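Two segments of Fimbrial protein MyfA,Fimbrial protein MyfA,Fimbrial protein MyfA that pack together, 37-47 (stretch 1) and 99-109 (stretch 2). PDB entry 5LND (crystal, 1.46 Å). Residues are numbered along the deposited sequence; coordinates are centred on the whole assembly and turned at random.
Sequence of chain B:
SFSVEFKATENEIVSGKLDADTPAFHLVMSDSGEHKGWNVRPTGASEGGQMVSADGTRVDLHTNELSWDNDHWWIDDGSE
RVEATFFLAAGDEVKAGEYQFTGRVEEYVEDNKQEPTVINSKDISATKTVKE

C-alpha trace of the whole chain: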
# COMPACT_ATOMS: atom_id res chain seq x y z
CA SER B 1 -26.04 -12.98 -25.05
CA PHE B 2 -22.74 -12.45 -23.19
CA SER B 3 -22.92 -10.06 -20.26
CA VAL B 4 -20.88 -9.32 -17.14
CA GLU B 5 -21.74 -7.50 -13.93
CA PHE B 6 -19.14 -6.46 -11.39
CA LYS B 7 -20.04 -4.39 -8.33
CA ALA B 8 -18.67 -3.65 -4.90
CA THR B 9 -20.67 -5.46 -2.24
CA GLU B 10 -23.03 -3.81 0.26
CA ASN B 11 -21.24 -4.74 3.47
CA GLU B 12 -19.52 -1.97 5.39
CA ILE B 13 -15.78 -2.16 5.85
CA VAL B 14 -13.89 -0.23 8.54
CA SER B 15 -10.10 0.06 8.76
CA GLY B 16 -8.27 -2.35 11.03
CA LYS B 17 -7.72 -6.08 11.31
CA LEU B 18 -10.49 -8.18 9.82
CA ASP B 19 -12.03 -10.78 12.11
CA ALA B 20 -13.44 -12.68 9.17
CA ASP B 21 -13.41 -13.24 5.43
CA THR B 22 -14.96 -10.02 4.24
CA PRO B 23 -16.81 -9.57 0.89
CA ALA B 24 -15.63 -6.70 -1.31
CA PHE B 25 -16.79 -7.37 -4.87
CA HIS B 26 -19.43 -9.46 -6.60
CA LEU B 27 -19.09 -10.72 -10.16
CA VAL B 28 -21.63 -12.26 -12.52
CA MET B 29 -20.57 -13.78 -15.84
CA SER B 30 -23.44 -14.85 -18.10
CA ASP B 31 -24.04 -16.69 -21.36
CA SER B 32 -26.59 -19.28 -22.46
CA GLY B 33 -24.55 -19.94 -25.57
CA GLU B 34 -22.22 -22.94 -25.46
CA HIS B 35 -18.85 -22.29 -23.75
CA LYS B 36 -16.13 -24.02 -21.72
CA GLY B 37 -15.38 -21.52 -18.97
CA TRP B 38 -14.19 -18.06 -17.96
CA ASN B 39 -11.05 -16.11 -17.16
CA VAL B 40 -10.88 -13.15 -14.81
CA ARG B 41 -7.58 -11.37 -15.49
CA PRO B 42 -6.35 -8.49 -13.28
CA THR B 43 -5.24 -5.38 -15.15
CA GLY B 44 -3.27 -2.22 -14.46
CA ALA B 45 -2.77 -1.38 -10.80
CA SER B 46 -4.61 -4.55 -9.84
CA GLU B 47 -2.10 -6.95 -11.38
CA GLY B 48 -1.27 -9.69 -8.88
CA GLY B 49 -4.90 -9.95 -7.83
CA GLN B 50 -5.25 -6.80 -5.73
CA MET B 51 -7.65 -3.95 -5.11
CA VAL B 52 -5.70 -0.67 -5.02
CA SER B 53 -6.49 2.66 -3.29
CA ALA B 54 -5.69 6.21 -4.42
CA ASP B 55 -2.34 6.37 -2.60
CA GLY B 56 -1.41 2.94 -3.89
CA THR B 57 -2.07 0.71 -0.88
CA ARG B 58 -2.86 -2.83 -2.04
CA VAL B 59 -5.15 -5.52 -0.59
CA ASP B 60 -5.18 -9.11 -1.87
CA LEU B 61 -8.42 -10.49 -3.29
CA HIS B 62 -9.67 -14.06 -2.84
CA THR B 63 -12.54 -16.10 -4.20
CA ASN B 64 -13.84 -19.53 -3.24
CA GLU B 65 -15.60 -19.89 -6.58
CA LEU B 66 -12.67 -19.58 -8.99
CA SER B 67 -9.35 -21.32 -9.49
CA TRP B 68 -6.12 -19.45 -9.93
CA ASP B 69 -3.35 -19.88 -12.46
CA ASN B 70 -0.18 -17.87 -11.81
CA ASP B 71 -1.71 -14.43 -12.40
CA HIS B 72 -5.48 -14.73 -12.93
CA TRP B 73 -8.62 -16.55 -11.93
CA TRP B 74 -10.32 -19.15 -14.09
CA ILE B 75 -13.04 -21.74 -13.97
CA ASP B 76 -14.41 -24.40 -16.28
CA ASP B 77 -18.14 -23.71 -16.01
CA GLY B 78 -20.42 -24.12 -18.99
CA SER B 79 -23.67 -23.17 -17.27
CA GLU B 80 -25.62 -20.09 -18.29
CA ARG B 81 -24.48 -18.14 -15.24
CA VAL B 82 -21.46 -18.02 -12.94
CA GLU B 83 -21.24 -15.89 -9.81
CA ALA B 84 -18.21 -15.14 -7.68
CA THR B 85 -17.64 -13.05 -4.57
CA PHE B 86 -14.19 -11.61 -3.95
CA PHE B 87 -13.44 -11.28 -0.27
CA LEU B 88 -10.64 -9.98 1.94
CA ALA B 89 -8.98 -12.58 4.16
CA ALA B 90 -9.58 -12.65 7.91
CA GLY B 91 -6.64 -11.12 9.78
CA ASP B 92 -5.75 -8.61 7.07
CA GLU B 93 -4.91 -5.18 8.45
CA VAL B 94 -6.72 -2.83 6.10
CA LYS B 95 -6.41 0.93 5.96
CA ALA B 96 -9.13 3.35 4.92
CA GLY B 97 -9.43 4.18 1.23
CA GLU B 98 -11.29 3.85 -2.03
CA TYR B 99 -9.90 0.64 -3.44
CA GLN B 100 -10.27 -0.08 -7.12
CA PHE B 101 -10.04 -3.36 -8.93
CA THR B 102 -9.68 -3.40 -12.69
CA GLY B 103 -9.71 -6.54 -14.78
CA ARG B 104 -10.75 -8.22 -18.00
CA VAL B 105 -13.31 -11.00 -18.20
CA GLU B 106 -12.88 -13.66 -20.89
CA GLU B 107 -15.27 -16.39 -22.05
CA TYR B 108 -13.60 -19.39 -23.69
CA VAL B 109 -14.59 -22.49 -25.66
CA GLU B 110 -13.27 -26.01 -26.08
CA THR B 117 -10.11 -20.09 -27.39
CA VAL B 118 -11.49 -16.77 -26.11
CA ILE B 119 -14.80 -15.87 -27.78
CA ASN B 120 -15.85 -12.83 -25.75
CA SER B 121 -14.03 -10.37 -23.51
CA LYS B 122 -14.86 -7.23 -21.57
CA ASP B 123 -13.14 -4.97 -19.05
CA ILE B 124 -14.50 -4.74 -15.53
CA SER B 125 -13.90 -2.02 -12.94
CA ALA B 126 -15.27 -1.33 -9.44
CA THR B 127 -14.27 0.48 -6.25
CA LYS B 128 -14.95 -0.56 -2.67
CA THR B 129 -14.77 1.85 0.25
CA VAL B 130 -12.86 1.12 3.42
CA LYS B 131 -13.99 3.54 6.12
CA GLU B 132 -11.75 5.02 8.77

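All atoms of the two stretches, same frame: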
# COMPACT_ATOMS: atom_id res chain seq x y z
N GLY B 37 -15.58 -22.16 -20.25
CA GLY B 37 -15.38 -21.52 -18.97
C GLY B 37 -15.06 -20.05 -19.10
O GLY B 37 -15.32 -19.44 -20.13
N TRP B 38 -14.49 -19.49 -18.03
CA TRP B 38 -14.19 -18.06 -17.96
C TRP B 38 -12.79 -17.79 -17.40
O TRP B 38 -12.25 -18.57 -16.63
CB TRP B 38 -15.22 -17.35 -17.08
CG TRP B 38 -16.66 -17.60 -17.45
CD1 TRP B 38 -17.44 -18.65 -17.06
CD2 TRP B 38 -17.49 -16.78 -18.29
NE1 TRP B 38 -18.70 -18.54 -17.60
CE2 TRP B 38 -18.75 -17.40 -18.36
CE3 TRP B 38 -17.28 -15.59 -18.98
CZ2 TRP B 38 -19.80 -16.85 -19.10
CZ3 TRP B 38 -18.32 -15.06 -19.71
CH2 TRP B 38 -19.56 -15.69 -19.77
N ASN B 39 -12.22 -16.66 -17.80
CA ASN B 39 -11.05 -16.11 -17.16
C ASN B 39 -11.41 -14.78 -16.52
O ASN B 39 -12.22 -14.04 -17.06
CB ASN B 39 -9.92 -15.92 -18.17
CG ASN B 39 -9.33 -17.22 -18.64
OD1 ASN B 39 -9.24 -18.17 -17.87
ND2 ASN B 39 -8.93 -17.27 -19.91
N VAL B 40 -10.84 -14.50 -15.35
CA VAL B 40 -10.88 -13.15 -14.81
C VAL B 40 -9.43 -12.72 -14.64
O VAL B 40 -8.72 -13.25 -13.78
CB VAL B 40 -11.65 -13.05 -13.48
CG1 VAL B 40 -11.81 -11.59 -13.06
CG2 VAL B 40 -13.00 -13.69 -13.60
N ARG B 41 -8.98 -11.78 -15.47
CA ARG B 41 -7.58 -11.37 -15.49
C ARG B 41 -7.39 -9.95 -14.95
O ARG B 41 -7.87 -8.99 -15.55
CB ARG B 41 -7.04 -11.41 -16.91
CG ARG B 41 -7.25 -12.73 -17.64
CD ARG B 41 -6.38 -12.76 -18.87
NE ARG B 41 -6.37 -14.06 -19.52
CZ ARG B 41 -5.35 -14.91 -19.45
NH1 ARG B 41 -4.28 -14.56 -18.75
NH2 ARG B 41 -5.39 -16.08 -20.06
N PRO B 42 -6.64 -9.81 -13.85
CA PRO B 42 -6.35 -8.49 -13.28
C PRO B 42 -5.61 -7.59 -14.26
O PRO B 42 -4.78 -8.07 -15.02
CB PRO B 42 -5.44 -8.80 -12.09
CG PRO B 42 -5.75 -10.22 -11.73
CD PRO B 42 -6.08 -10.90 -13.03
N THR B 43 -5.91 -6.29 -14.24
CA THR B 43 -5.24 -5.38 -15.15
C THR B 43 -4.76 -4.12 -14.44
O THR B 43 -5.30 -3.76 -13.39
CB THR B 43 -6.15 -4.98 -16.36
OG1 THR B 43 -7.19 -4.10 -15.93
CG2 THR B 43 -6.75 -6.22 -17.07
N GLY B 44 -3.75 -3.47 -15.00
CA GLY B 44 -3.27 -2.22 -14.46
C GLY B 44 -2.69 -2.30 -13.06
O GLY B 44 -1.83 -3.13 -12.79
N ALA B 45 -3.17 -1.42 -12.19
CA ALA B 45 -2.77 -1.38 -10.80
C ALA B 45 -3.03 -2.73 -10.14
O ALA B 45 -2.24 -3.20 -9.33
CB ALA B 45 -3.53 -0.29 -10.09
N SER B 46 -4.14 -3.35 -10.51
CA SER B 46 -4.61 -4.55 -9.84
C SER B 46 -3.89 -5.84 -10.21
O SER B 46 -4.31 -6.93 -9.79
CB SER B 46 -6.11 -4.69 -10.08
OG SER B 46 -6.81 -3.64 -9.46
N GLU B 47 -2.82 -5.75 -10.98
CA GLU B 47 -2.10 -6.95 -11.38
C GLU B 47 -1.45 -7.65 -10.18
O GLU B 47 -0.75 -7.03 -9.39
CB GLU B 47 -1.08 -6.65 -12.48
CG GLU B 47 -1.72 -6.43 -13.85
CD GLU B 47 -0.72 -6.30 -14.97
OE1 GLU B 47 0.49 -6.48 -14.71
OE2 GLU B 47 -1.14 -6.01 -16.12
N TYR B 99 -10.75 1.61 -2.77
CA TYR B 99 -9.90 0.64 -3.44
C TYR B 99 -10.51 0.13 -4.72
O TYR B 99 -11.61 -0.43 -4.72
CB TYR B 99 -9.64 -0.54 -2.52
CG TYR B 99 -8.82 -0.27 -1.30
CD1 TYR B 99 -7.46 -0.53 -1.30
CD2 TYR B 99 -9.42 0.17 -0.13
CE1 TYR B 99 -6.71 -0.33 -0.17
CE2 TYR B 99 -8.66 0.38 1.01
CZ TYR B 99 -7.31 0.13 0.97
OH TYR B 99 -6.55 0.33 2.09
N GLN B 100 -9.77 0.28 -5.81
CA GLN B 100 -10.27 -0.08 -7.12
C GLN B 100 -9.67 -1.38 -7.62
O GLN B 100 -8.48 -1.62 -7.51
CB GLN B 100 -9.95 1.03 -8.11
CG GLN B 100 -10.61 0.85 -9.45
CD GLN B 100 -10.15 1.87 -10.47
OE1 GLN B 100 -8.97 2.25 -10.50
NE2 GLN B 100 -11.06 2.32 -11.32
N PHE B 101 -10.52 -2.23 -8.17
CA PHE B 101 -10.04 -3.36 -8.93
C PHE B 101 -10.43 -3.16 -10.39
O PHE B 101 -11.56 -2.79 -10.71
CB PHE B 101 -10.60 -4.67 -8.40
CG PHE B 101 -10.16 -5.86 -9.18
CD1 PHE B 101 -8.95 -6.49 -8.90
CD2 PHE B 101 -10.94 -6.35 -10.23
CE1 PHE B 101 -8.55 -7.59 -9.63
CE2 PHE B 101 -10.54 -7.44 -10.97
CZ PHE B 101 -9.34 -8.06 -10.67
N THR B 102 -9.45 -3.38 -11.27
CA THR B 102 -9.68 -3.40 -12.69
C THR B 102 -9.28 -4.76 -13.20
O THR B 102 -8.33 -5.38 -12.70
CB THR B 102 -8.87 -2.30 -13.41
OG1 THR B 102 -7.47 -2.41 -13.07
CG2 THR B 102 -9.36 -0.94 -13.00
N GLY B 103 -10.01 -5.25 -14.19
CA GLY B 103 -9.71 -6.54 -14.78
C GLY B 103 -10.45 -6.77 -16.07
O GLY B 103 -11.30 -5.97 -16.45
N ARG B 104 -10.11 -7.86 -16.75
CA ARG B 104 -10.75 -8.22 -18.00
C ARG B 104 -11.35 -9.61 -17.89
O ARG B 104 -10.68 -10.57 -17.52
CB ARG B 104 -9.75 -8.20 -19.14
CG ARG B 104 -10.30 -8.72 -20.45
CD ARG B 104 -9.33 -8.51 -21.59
NE ARG B 104 -8.20 -9.43 -21.53
CZ ARG B 104 -7.01 -9.12 -21.02
NH1 ARG B 104 -6.76 -7.91 -20.54
NH2 ARG B 104 -6.04 -10.03 -21.01
N VAL B 105 -12.64 -9.71 -18.21
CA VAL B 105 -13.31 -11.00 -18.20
C VAL B 105 -13.21 -11.63 -19.58
O VAL B 105 -13.33 -10.94 -20.58
CB VAL B 105 -14.78 -10.84 -17.81
CG1 VAL B 105 -15.48 -12.18 -17.83
CG2 VAL B 105 -14.87 -10.24 -16.43
N GLU B 106 -12.96 -12.93 -19.63
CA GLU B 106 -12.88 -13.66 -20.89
C GLU B 106 -13.69 -14.95 -20.87
O GLU B 106 -13.55 -15.77 -19.96
CB GLU B 106 -11.42 -13.98 -21.21
CG GLU B 106 -10.49 -12.79 -21.28
CD GLU B 106 -9.06 -13.21 -21.51
OE1 GLU B 106 -8.74 -14.37 -21.19
OE2 GLU B 106 -8.27 -12.40 -22.03
N GLU B 107 -14.54 -15.14 -21.87
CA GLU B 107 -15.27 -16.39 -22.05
C GLU B 107 -14.55 -17.25 -23.07
O GLU B 107 -14.22 -16.76 -24.15
CB GLU B 107 -16.68 -16.11 -22.56
CG GLU B 107 -17.52 -17.35 -22.82
CD GLU B 107 -18.84 -17.05 -23.52
OE1 GLU B 107 -18.98 -15.97 -24.12
OE2 GLU B 107 -19.74 -17.91 -23.48
N TYR B 108 -14.30 -18.52 -22.75
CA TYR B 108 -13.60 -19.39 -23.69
C TYR B 108 -14.39 -20.64 -24.09
O TYR B 108 -15.37 -21.00 -23.45
CB TYR B 108 -12.19 -19.74 -23.20
CG TYR B 108 -12.10 -20.40 -21.84
CD1 TYR B 108 -12.39 -21.74 -21.66
CD2 TYR B 108 -11.67 -19.68 -20.74
CE1 TYR B 108 -12.30 -22.33 -20.43
CE2 TYR B 108 -11.57 -20.26 -19.49
CZ TYR B 108 -11.89 -21.59 -19.34
OH TYR B 108 -11.79 -22.19 -18.10
N VAL B 109 -13.96 -21.27 -25.18
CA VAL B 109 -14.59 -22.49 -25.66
C VAL B 109 -13.58 -23.61 -25.75
O VAL B 109 -12.38 -23.37 -25.73
CB VAL B 109 -15.28 -22.32 -27.04
CG1 VAL B 109 -16.44 -21.35 -26.95
CG2 VAL B 109 -14.27 -21.93 -28.13
O HOH W 1 -6.87 -16.04 -22.56
O HOH W 2 -9.32 -3.41 -17.14
O HOH W 3 -6.57 -1.38 -10.77

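The two segments of MyfA pair as antiparallel strands, their N-to-C directions 149° apart, and together bury 935 Å² of surface. The backbone ladder alternates in the usual antiparallel manner. At the N39–E106 pair, N39 N donates to E106 O (2.7 Å) and E106 N to N39 O (2.9 Å); at R41–R104, R41 N reaches R104 O (2.9 Å) and R104 N reaches R41 O (2.8 Å). The G37–Y108 pair is less even: Y108 N to G37 O is 3.0 Å and nearly linear, whereas G37 N to Y108 O is weak at 3.4 Å. Past P42, which has no amide hydrogen to offer, T43 N still bonds T102 O (3.0 Å).

Charged and polar side chains gather on the face carrying N39, R41, R104 and E106. E106 is the hub. Its OE1 accepts from R41 NE (2.9 Å) in a salt bridge and from N39 ND2 (3.2 Å), while its OE2 forms a second salt bridge with R104 NE (3.0 Å). The carboxylate thus bonds both arginines, whose R41 NE and R104 NH2 lie 4.3 Å apart, and eases the approach of their like charges. A water reinforces the first bridge, accepting from R41 NH2 and donating to E106 OE1, both at 2.9 Å.

Around T43 and S46, side-chain hydroxyls join the backbone bonding. T102 OG1 donates to T43 O (2.6 Å), and S46 OG accepts from T102 N (3.2 Å); a water joins S46 OG (2.6 Å) to T102 OG1 (2.7 Å).

Apolar packing completes the contact. G37 CA lies over the Y108 ring, 3.8 Å from its centroid; a CB on G37 would come within 2.5 Å of Y108 OH. On the W38 face, E107 CG sits 4.1 Å from the centroid of the six-membered indole ring of W38, and W38 CE3 meets V105 CG1 at 4.0 Å. P42 CB approaches F101 CE1 at 4.1 Å.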